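Local coordinates for AgaA (Rhizobium radiobacter, PDB 6HLX), which binds the opine agropinic acid as the periplasmic substrate-binding component of an ABC transporter that imports it into the bacterium, at residues P229-R235 / N455-K460; R67-H72 / F177-Y181; L416-R421 / I432-F436. All blocks are in the same frame, centred on the assembly; numbering follows the deposited sequence.

Contact 1. Residues P229-R235 / N455-K460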
loop_
_atom_site.group_PDB
_atom_site.type_symbol
_atom_site.label_atom_id
_atom_site.label_comp_id
_atom_site.label_asym_id
_atom_site.label_seq_id
_atom_site.Cartn_x
_atom_site.Cartn_y
_atom_site.Cartn_z
ATOM N N PRO A 229 9.319 29.340 -7.655
ATOM C CA PRO A 229 9.041 29.611 -6.231
ATOM C C PRO A 229 7.599 29.408 -5.756
ATOM O O PRO A 229 7.348 29.502 -4.548
ATOM C CB PRO A 229 9.474 31.075 -6.079
ATOM C CG PRO A 229 9.169 31.678 -7.415
ATOM C CD PRO A 229 9.493 30.597 -8.415
ATOM N N GLU A 230 6.661 29.133 -6.679
ATOM C CA GLU A 230 5.252 29.010 -6.320
ATOM C C GLU A 230 4.812 27.593 -6.013
ATOM O O GLU A 230 3.644 27.382 -5.688
ATOM C CB GLU A 230 4.352 29.654 -7.392
ATOM C CG GLU A 230 4.538 31.161 -7.517
ATOM C CD GLU A 230 4.242 32.009 -6.292
ATOM O OE1 GLU A 230 3.251 31.718 -5.583
ATOM O OE2 GLU A 230 4.997 32.979 -6.049
ATOM N N THR A 231 5.722 26.627 -6.137
ATOM C CA THR A 231 5.438 25.230 -5.806
ATOM C C THR A 231 6.524 24.730 -4.862
ATOM O O THR A 231 7.621 25.293 -4.824
ATOM C CB THR A 231 5.370 24.351 -7.078
ATOM O OG1 THR A 231 6.597 24.497 -7.808
ATOM C CG2 THR A 231 4.171 24.709 -7.986
ATOM N N GLN A 232 6.225 23.652 -4.141
ATOM C CA GLN A 232 7.146 23.005 -3.205
ATOM C C GLN A 232 7.008 21.506 -3.415
ATOM O O GLN A 232 5.892 21.002 -3.529
ATOM C CB GLN A 232 6.749 23.373 -1.761
ATOM C CG GLN A 232 7.515 22.609 -0.655
ATOM C CD GLN A 232 7.068 22.906 0.773
ATOM O OE1 GLN A 232 5.993 23.467 1.032
ATOM N NE2 GLN A 232 7.895 22.528 1.747
ATOM N N LEU A 233 8.133 20.797 -3.439
ATOM C CA LEU A 233 8.132 19.348 -3.561
ATOM C C LEU A 233 8.281 18.748 -2.144
ATOM O O LEU A 233 9.127 19.216 -1.371
ATOM C CB LEU A 233 9.321 18.947 -4.445
ATOM C CG LEU A 233 9.347 17.508 -4.894
ATOM C CD1 LEU A 233 8.291 17.249 -5.984
ATOM C CD2 LEU A 233 10.721 17.150 -5.413
ATOM N N LEU A 234 7.462 17.731 -1.800
ATOM C CA LEU A 234 7.516 17.031 -0.505
ATOM C C LEU A 234 8.057 15.644 -0.818
ATOM O O LEU A 234 7.377 14.849 -1.474
ATOM C CB LEU A 234 6.132 16.940 0.146
ATOM C CG LEU A 234 5.384 18.286 0.361
ATOM C CD1 LEU A 234 4.026 18.036 0.976
ATOM C CD2 LEU A 234 6.187 19.246 1.233
ATOM N N ARG A 235 9.304 15.374 -0.396
ATOM C CA ARG A 235 10.032 14.142 -0.749
ATOM C C ARG A 235 9.836 12.926 0.162
ATOM O O ARG A 235 9.506 13.032 1.353
ATOM C CB ARG A 235 11.535 14.426 -0.877
ATOM C CG ARG A 235 11.881 15.357 -2.047
ATOM C CD ARG A 235 13.121 14.909 -2.835
ATOM N NE ARG A 235 13.700 16.002 -3.633
ATOM C CZ ARG A 235 13.989 15.941 -4.935
ATOM N NH1 ARG A 235 13.752 14.833 -5.626
ATOM N NH2 ARG A 235 14.498 16.996 -5.559
ATOM N N ASN A 455 6.907 11.384 -4.488
ATOM C CA ASN A 455 6.804 12.784 -4.114
ATOM C C ASN A 455 5.413 13.351 -4.315
ATOM O O ASN A 455 4.676 12.909 -5.206
ATOM C CB ASN A 455 7.805 13.592 -4.969
ATOM C CG ASN A 455 9.240 13.102 -4.822
ATOM O OD1 ASN A 455 9.676 12.734 -3.737
ATOM N ND2 ASN A 455 9.994 13.058 -5.895
ATOM N N TYR A 456 5.070 14.327 -3.462
ATOM C CA TYR A 456 3.876 15.169 -3.583
ATOM C C TYR A 456 4.382 16.551 -3.963
ATOM O O TYR A 456 5.567 16.880 -3.765
ATOM C CB TYR A 456 3.133 15.323 -2.234
ATOM C CG TYR A 456 2.344 14.092 -1.856
ATOM C CD1 TYR A 456 2.958 13.017 -1.212
ATOM C CD2 TYR A 456 0.995 13.972 -2.190
ATOM C CE1 TYR A 456 2.240 11.876 -0.867
ATOM C CE2 TYR A 456 0.267 12.828 -1.861
ATOM C CZ TYR A 456 0.901 11.779 -1.204
ATOM O OH TYR A 456 0.236 10.617 -0.901
ATOM N N ALA A 457 3.473 17.390 -4.449
ATOM C CA ALA A 457 3.820 18.780 -4.687
ATOM C C ALA A 457 2.667 19.630 -4.227
ATOM O O ALA A 457 1.508 19.215 -4.336
ATOM C CB ALA A 457 4.114 19.028 -6.149
ATOM N N VAL A 458 2.987 20.778 -3.612
ATOM C CA VAL A 458 1.959 21.684 -3.101
ATOM C C VAL A 458 2.195 23.078 -3.643
ATOM O O VAL A 458 3.333 23.447 -3.996
ATOM C CB VAL A 458 1.864 21.683 -1.539
ATOM C CG1 VAL A 458 1.724 20.260 -0.980
ATOM C CG2 VAL A 458 3.056 22.398 -0.891
ATOM N N LYS A 459 1.127 23.882 -3.668
ATOM C CA LYS A 459 1.251 25.270 -4.068
ATOM C C LYS A 459 1.751 26.065 -2.861
ATOM O O LYS A 459 1.428 25.727 -1.721
ATOM C CB LYS A 459 -0.123 25.817 -4.517
ATOM C CG LYS A 459 -0.337 25.781 -6.031
ATOM C CD LYS A 459 0.493 26.866 -6.751
ATOM C CE LYS A 459 -0.013 27.225 -8.121
ATOM N NZ LYS A 459 1.099 27.633 -9.025
ATOM N N LYS A 460 2.513 27.134 -3.100
ATOM C CA LYS A 460 2.923 28.020 -2.001
ATOM C C LYS A 460 1.602 28.531 -1.383
ATOM O O LYS A 460 0.696 28.945 -2.111
ATOM C CB LYS A 460 3.742 29.200 -2.545
ATOM C CG LYS A 460 4.269 30.141 -1.456
ATOM C CD LYS A 460 5.139 31.240 -2.053
ATOM C CE LYS A 460 5.704 32.154 -0.987
ATOM N NZ LYS A 460 6.691 33.113 -1.550
#
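Val458 lies between Leu234 and Gln232 on one face of an antiparallel strand pair, giving a different methyl to each. Its CG1 touches Leu234 CD1 at 3.8 Å, the two side chains crossing at about a right angle. CG2, set between the backbone N and the carbonyl carbon of Val458, lies 3.7 Å from Gln232 OE1. Gln232 places its amide there because CG is anti to the backbone N (chi1 172°) and the chain runs straight on, side by side with the valine and pointing the same way. Leu234 CB also rests on Tyr456 CB, while the tyrosine ring leads away to an edge-to-face pair with Phe465.

Thr231, Leu233, Ala457 and Lys459 occupy the other face. Leu233 CD1 comes 3.5 Å from Tyr456 O and also meets Asn455 CB; its CD2 sits over the centre of one face of the Arg235 guanidinium. That guanidinium stands nearly square to the Asn455 amide (89°), whose OD1 is 3.3 Å from Arg235 CA; Arg235 NH1 and Asn455 ND2 both reach Glu453 OE2. Lys459, bent at chi2, brings CD to 3.4 Å from Glu230 O, the oxygen that accepts Lys460 N at 2.8 Å.

Gln232–Val458 and Leu234–Tyr456 are the hydrogen-bonded pairs, with two bonds each; Leu233–Ala457 and Thr231–Lys459 are the non-hydrogen-bonded ones. Strand 231-234 is the outermost on this side of a mixed sheet, and strand 456-459 pairs on its other side with strand 213-214. Helices 222-227 and 199-207 cover the face bearing Leu233 and Ala457, and Thr231 OG1 bonds to Ile225 O of the former.

Contact 2. Residues R67-H72 / F177-Y181. With SO4 (sulfate ion), chain V.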
loop_
_atom_site.group_PDB
_atom_site.type_symbol
_atom_site.label_atom_id
_atom_site.label_comp_id
_atom_site.label_asym_id
_atom_site.label_seq_id
_atom_site.Cartn_x
_atom_site.Cartn_y
_atom_site.Cartn_z
ATOM N N ARG A 67 -13.208 5.627 22.359
ATOM C CA ARG A 67 -13.332 7.066 22.557
ATOM C C ARG A 67 -14.804 7.435 22.328
ATOM O O ARG A 67 -15.513 6.731 21.595
ATOM C CB ARG A 67 -12.467 7.744 21.461
ATOM C CG ARG A 67 -12.236 9.218 21.640
ATOM C CD ARG A 67 -11.371 9.755 20.512
ATOM N NE ARG A 67 -9.992 9.265 20.535
ATOM C CZ ARG A 67 -9.038 9.724 21.343
ATOM N NH1 ARG A 67 -9.311 10.674 22.233
ATOM N NH2 ARG A 67 -7.803 9.240 21.264
ATOM N N GLN A 68 -15.264 8.535 22.927
ATOM C CA GLN A 68 -16.602 9.044 22.631
ATOM C C GLN A 68 -16.496 9.651 21.218
ATOM O O GLN A 68 -15.712 10.572 20.993
ATOM C CB GLN A 68 -17.038 10.122 23.654
ATOM C CG GLN A 68 -18.333 10.835 23.265
ATOM C CD GLN A 68 -19.518 9.925 23.032
ATOM O OE1 GLN A 68 -19.798 9.007 23.819
ATOM N NE2 GLN A 68 -20.253 10.176 21.937
ATOM N N ALA A 69 -17.203 9.072 20.258
ATOM C CA ALA A 69 -17.090 9.501 18.865
ATOM C C ALA A 69 -18.378 9.216 18.121
ATOM O O ALA A 69 -19.137 8.328 18.511
ATOM C CB ALA A 69 -15.925 8.742 18.190
ATOM N N LYS A 70 -18.631 9.980 17.039
ATOM C CA LYS A 70 -19.815 9.774 16.222
ATOM C C LYS A 70 -19.465 9.486 14.769
ATOM O O LYS A 70 -18.424 9.927 14.267
ATOM C CB LYS A 70 -20.716 11.026 16.270
ATOM C CG LYS A 70 -21.466 11.160 17.601
ATOM C CD LYS A 70 -22.522 12.250 17.498
ATOM C CE LYS A 70 -23.465 12.260 18.679
ATOM N NZ LYS A 70 -22.827 12.837 19.887
ATOM N N PHE A 71 -20.365 8.773 14.086
ATOM C CA PHE A 71 -20.305 8.572 12.654
ATOM C C PHE A 71 -20.941 9.796 11.997
ATOM O O PHE A 71 -21.666 10.558 12.666
ATOM C CB PHE A 71 -21.058 7.312 12.239
ATOM C CG PHE A 71 -20.368 6.041 12.659
ATOM C CD1 PHE A 71 -19.161 5.656 12.072
ATOM C CD2 PHE A 71 -20.956 5.189 13.583
ATOM C CE1 PHE A 71 -18.536 4.448 12.429
ATOM C CE2 PHE A 71 -20.341 3.982 13.940
ATOM C CZ PHE A 71 -19.132 3.616 13.364
ATOM N N HIS A 72 -20.712 9.956 10.678
ATOM C CA HIS A 72 -21.229 11.101 9.918
ATOM C C HIS A 72 -22.759 11.214 9.921
ATOM O O HIS A 72 -23.295 12.308 9.736
ATOM C CB HIS A 72 -20.668 11.080 8.491
ATOM C CG HIS A 72 -19.164 11.117 8.485
ATOM N ND1 HIS A 72 -18.420 10.461 7.513
ATOM C CD2 HIS A 72 -18.313 11.694 9.370
ATOM C CE1 HIS A 72 -17.157 10.685 7.824
ATOM N NE2 HIS A 72 -17.043 11.444 8.918
ATOM N N PHE A 177 -16.354 17.519 8.979
ATOM C CA PHE A 177 -17.279 16.878 9.917
ATOM C C PHE A 177 -17.132 17.633 11.254
ATOM O O PHE A 177 -16.134 17.455 11.962
ATOM C CB PHE A 177 -16.906 15.399 10.088
ATOM C CG PHE A 177 -17.717 14.635 11.116
ATOM C CD1 PHE A 177 -19.104 14.789 11.195
ATOM C CD2 PHE A 177 -17.108 13.697 11.946
ATOM C CE1 PHE A 177 -19.856 14.042 12.114
ATOM C CE2 PHE A 177 -17.863 12.955 12.865
ATOM C CZ PHE A 177 -19.228 13.129 12.937
ATOM N N ASP A 178 -18.123 18.494 11.590
ATOM C CA ASP A 178 -18.027 19.317 12.800
ATOM C C ASP A 178 -17.942 18.527 14.101
ATOM O O ASP A 178 -17.332 19.006 15.054
ATOM C CB ASP A 178 -19.174 20.325 12.875
ATOM C CG ASP A 178 -19.098 21.435 11.850
ATOM O OD1 ASP A 178 -17.994 21.668 11.297
ATOM O OD2 ASP A 178 -20.133 22.078 11.606
ATOM N N ASP A 179 -18.556 17.339 14.139
ATOM C CA ASP A 179 -18.589 16.485 15.336
ATOM C C ASP A 179 -17.389 15.533 15.435
ATOM O O ASP A 179 -17.386 14.646 16.294
ATOM C CB ASP A 179 -19.925 15.728 15.436
ATOM C CG ASP A 179 -21.088 16.588 15.922
ATOM O OD1 ASP A 179 -20.838 17.728 16.392
ATOM O OD2 ASP A 179 -22.237 16.118 15.848
ATOM N N TYR A 180 -16.329 15.771 14.611
ATOM C CA TYR A 180 -15.084 14.972 14.682
ATOM C C TYR A 180 -14.461 15.153 16.080
ATOM O O TYR A 180 -14.590 16.218 16.697
ATOM C CB TYR A 180 -14.123 15.414 13.591
ATOM C CG TYR A 180 -12.842 14.611 13.517
ATOM C CD1 TYR A 180 -12.869 13.226 13.348
ATOM C CD2 TYR A 180 -11.602 15.241 13.546
ATOM C CE1 TYR A 180 -11.688 12.494 13.193
ATOM C CE2 TYR A 180 -10.420 14.521 13.382
ATOM C CZ TYR A 180 -10.465 13.144 13.253
ATOM O OH TYR A 180 -9.306 12.441 13.061
ATOM N N TYR A 181 -13.838 14.083 16.603
ATOM C CA TYR A 181 -13.361 14.073 17.999
ATOM C C TYR A 181 -12.067 14.831 18.298
ATOM O O TYR A 181 -11.723 14.956 19.484
ATOM C CB TYR A 181 -13.245 12.631 18.514
ATOM C CG TYR A 181 -12.437 11.719 17.619
ATOM C CD1 TYR A 181 -11.047 11.668 17.711
ATOM C CD2 TYR A 181 -13.064 10.891 16.689
ATOM C CE1 TYR A 181 -10.298 10.819 16.893
ATOM C CE2 TYR A 181 -12.326 10.043 15.861
ATOM C CZ TYR A 181 -10.946 10.020 15.958
ATOM O OH TYR A 181 -10.244 9.148 15.155
HETATM S S SO4 V . -21.655 17.707 11.178
HETATM O O1 SO4 V . -20.638 18.325 10.276
HETATM O O2 SO4 V . -22.796 18.676 11.381
HETATM O O3 SO4 V . -21.091 17.416 12.514
HETATM O O4 SO4 V . -22.188 16.485 10.550
HETATM O O HOH W 1 -16.642 12.063 16.821
#
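The Phe177 ring carries His72 on one face and the carbonyl carbon of Asp179, two residues on, toward the rim of the other. His72 CD2 stands 3.4 Å above the Phe177 ring plane, over its centre, in a T-shaped stack with the planes 78° apart and the histidine supplying the edge. Lys70 O lies at the rim of the phenylalanine, 3.4 Å from CE2, and sulfate O4 is also in plane at its edge. His72 NE2 is bonded to Gly159 O, fixing the imidazole's turn. The Tyr181 ring has Tyr180 CE1 over one face and a water at its edge, while Arg67 CD approaches Tyr181 CD1 obliquely at 3.4 Å. Bent at chi3, Arg67 lays its guanidinium almost parallel to that ring (10°), with NE and NH2 held by Glu48 O and Pro47 O. Phe177 to Tyr180 form a type I beta turn after strand 171-176, packed on the loop after strand 61-66, so loops leaving two different sheets meet. Asp178 N bonds O1 of the sulfate, probably from the crystallisation liquor, at 2.8 Å, and Asp179 N binds O3 weakly. The water accepts from Lys70 N (2.9 Å) and donates to Asp179 O (2.7 Å).

Contact 3. Residues L416-R421 / I432-F436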
loop_
_atom_site.group_PDB
_atom_site.type_symbol
_atom_site.label_atom_id
_atom_site.label_comp_id
_atom_site.label_asym_id
_atom_site.label_seq_id
_atom_site.Cartn_x
_atom_site.Cartn_y
_atom_site.Cartn_z
ATOM N N LEU A 416 9.088 -19.472 10.016
ATOM C CA LEU A 416 9.924 -18.353 10.449
ATOM C C LEU A 416 9.075 -17.098 10.639
ATOM O O LEU A 416 9.226 -16.409 11.652
ATOM C CB LEU A 416 11.062 -18.076 9.454
ATOM C CG LEU A 416 12.222 -19.085 9.484
ATOM C CD1 LEU A 416 13.073 -18.954 8.231
ATOM C CD2 LEU A 416 13.075 -18.938 10.769
ATOM N N LEU A 417 8.168 -16.803 9.690
ATOM C CA LEU A 417 7.321 -15.603 9.882
ATOM C C LEU A 417 6.397 -15.753 11.092
ATOM O O LEU A 417 6.186 -14.788 11.827
ATOM C CB LEU A 417 6.514 -15.298 8.613
ATOM C CG LEU A 417 7.366 -14.897 7.385
ATOM C CD1 LEU A 417 6.544 -14.958 6.106
ATOM C CD2 LEU A 417 8.044 -13.511 7.570
ATOM N N ASP A 418 5.856 -16.954 11.312
ATOM C CA ASP A 418 5.004 -17.209 12.479
ATOM C C ASP A 418 5.803 -16.994 13.770
ATOM O O ASP A 418 5.317 -16.328 14.691
ATOM C CB ASP A 418 4.402 -18.626 12.424
ATOM C CG ASP A 418 3.271 -18.760 11.407
ATOM O OD1 ASP A 418 2.693 -17.727 11.020
ATOM O OD2 ASP A 418 2.953 -19.901 11.022
ATOM N N LYS A 419 7.048 -17.503 13.814
ATOM C CA LYS A 419 7.903 -17.328 14.996
ATOM C C LYS A 419 8.250 -15.850 15.196
ATOM O O LYS A 419 8.220 -15.361 16.330
ATOM C CB LYS A 419 9.187 -18.178 14.884
ATOM C CG LYS A 419 9.928 -18.298 16.211
ATOM C CD LYS A 419 11.189 -19.151 16.097
ATOM C CE LYS A 419 11.940 -19.216 17.417
ATOM N NZ LYS A 419 13.233 -19.964 17.287
ATOM N N GLY A 420 8.531 -15.143 14.092
ATOM C CA GLY A 420 8.879 -13.726 14.139
ATOM C C GLY A 420 7.777 -12.873 14.734
ATOM O O GLY A 420 8.050 -11.958 15.510
ATOM N N ARG A 421 6.506 -13.173 14.365
ATOM C CA ARG A 421 5.309 -12.446 14.812
ATOM C C ARG A 421 4.934 -12.754 16.260
ATOM O O ARG A 421 4.218 -11.978 16.878
ATOM C CB ARG A 421 4.122 -12.896 13.944
ATOM C CG ARG A 421 3.227 -11.782 13.472
ATOM C CD ARG A 421 2.097 -12.388 12.633
ATOM N NE ARG A 421 2.592 -13.005 11.395
ATOM C CZ ARG A 421 2.549 -14.307 11.128
ATOM N NH1 ARG A 421 2.019 -15.157 12.004
ATOM N NH2 ARG A 421 2.994 -14.766 9.965
ATOM N N ILE A 432 15.530 -14.364 13.774
ATOM C CA ILE A 432 14.471 -15.003 12.996
ATOM C C ILE A 432 14.387 -14.356 11.609
ATOM O O ILE A 432 14.377 -15.067 10.606
ATOM C CB ILE A 432 13.123 -14.935 13.762
ATOM C CG1 ILE A 432 13.200 -15.719 15.094
ATOM C CG2 ILE A 432 11.983 -15.457 12.879
ATOM C CD1 ILE A 432 12.157 -15.262 16.114
ATOM N N TYR A 433 14.299 -13.023 11.549
ATOM C CA TYR A 433 14.199 -12.343 10.248
ATOM C C TYR A 433 15.484 -12.511 9.416
ATOM O O TYR A 433 15.399 -12.600 8.187
ATOM C CB TYR A 433 13.768 -10.880 10.404
ATOM C CG TYR A 433 12.341 -10.796 10.905
ATOM C CD1 TYR A 433 11.268 -11.145 10.081
ATOM C CD2 TYR A 433 12.065 -10.457 12.228
ATOM C CE1 TYR A 433 9.954 -11.112 10.547
ATOM C CE2 TYR A 433 10.755 -10.413 12.705
ATOM C CZ TYR A 433 9.704 -10.757 11.865
ATOM O OH TYR A 433 8.422 -10.785 12.342
ATOM N N ASP A 434 16.658 -12.599 10.079
ATOM C CA ASP A 434 17.915 -12.836 9.361
ATOM C C ASP A 434 17.887 -14.213 8.674
ATOM O O ASP A 434 18.328 -14.338 7.527
ATOM C CB ASP A 434 19.119 -12.740 10.305
ATOM C CG ASP A 434 19.474 -11.334 10.759
ATOM O OD1 ASP A 434 19.088 -10.357 10.059
ATOM O OD2 ASP A 434 20.131 -11.203 11.814
ATOM N N ALA A 435 17.361 -15.251 9.372
ATOM C CA ALA A 435 17.235 -16.588 8.780
ATOM C C ALA A 435 16.173 -16.570 7.663
ATOM O O ALA A 435 16.351 -17.212 6.622
ATOM C CB ALA A 435 16.876 -17.620 9.847
ATOM N N PHE A 436 15.092 -15.788 7.858
ATOM C CA PHE A 436 14.029 -15.653 6.848
ATOM C C PHE A 436 14.640 -15.078 5.554
ATOM O O PHE A 436 14.358 -15.580 4.466
ATOM C CB PHE A 436 12.893 -14.726 7.355
ATOM C CG PHE A 436 12.115 -14.115 6.203
ATOM C CD1 PHE A 436 11.120 -14.839 5.550
ATOM C CD2 PHE A 436 12.440 -12.857 5.715
ATOM C CE1 PHE A 436 10.463 -14.306 4.432
ATOM C CE2 PHE A 436 11.798 -12.335 4.583
ATOM C CZ PHE A 436 10.800 -13.058 3.964
HETATM O O HOH W 2 6.879 -12.345 10.859
#
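The helical segments 416-421 and 432-436 run antiparallel, their axes at 160° and 9.3 Å apart, with Gly420 CA and Ile432 CA 5.8 Å from each other. Ile432 packs against the glycine. Its CG2, anti to the backbone N, comes to 3.2 Å from Leu416 O and also lies over Gly420 N, while CD1 on the other branch meets Lys419 CG. The extended lysine crosses the isoleucine at about a right angle.

Further along, Leu416 divides its methyls: CD1 sits 3.7 Å from Phe436 CA, and CD2 faces Ala435 CB. Leu417 CD2 makes a CH-pi contact over one face of the Phe436 ring, 4.2 Å from the centroid and 24° off its normal, displaced toward the rim. The same methyl reaches the edge of the Tyr433 ring near its plane.

Tyr433 starts out away from the partner helix, but with CG anti to the carbonyl carbon (chi1 -67°) its ring comes back, bringing OH to 3.2 Å from Gly420 C, where the absence of a side chain gives it room. A buried polar link completes the interface: Tyr433 OH donates to a water at 2.6 Å, the water donates to Leu417 O, and Arg429 NH1 bonds to the same hydroxyl. On the side of the first helix turned from the second, Arg421 grips Asp418 OD1 with NH1 and NH2, and its NE reaches Asp387.

Helix 388-393 packs on Leu417, Tyr433 and Phe436. With only a short connection between helices 411-422 and 426-443, the arrangement is an antiparallel helical hairpin, closed by aliphatic and aromatic side chains and remote from the annotated zinc sites.

Overall arrangement
Contact 2 closes first along the chain; contact 1 then opens, with contact 3 between its two strands. Contact 1 is the outermost pair of the seven-stranded mixed sheet at one side; loop 177-181 of contact 2 follows strand 171-176 near the other and meets the loop leaving strand 61-66 of the five-stranded sheet. Their centres are about 31 Å apart. Contact 3 lies about 40 Å, centre to centre, from each, in helices between strands 374-379 and 446-451 of the six-stranded sheet. Strands 231-234 and 456-459 neighbour strands 240-245 and 446-451 of that sheet in sequence, so the chain passes between the sheets beside contact 1, consistent with the two-lobed periplasmic binding protein fold that encloses its ligand.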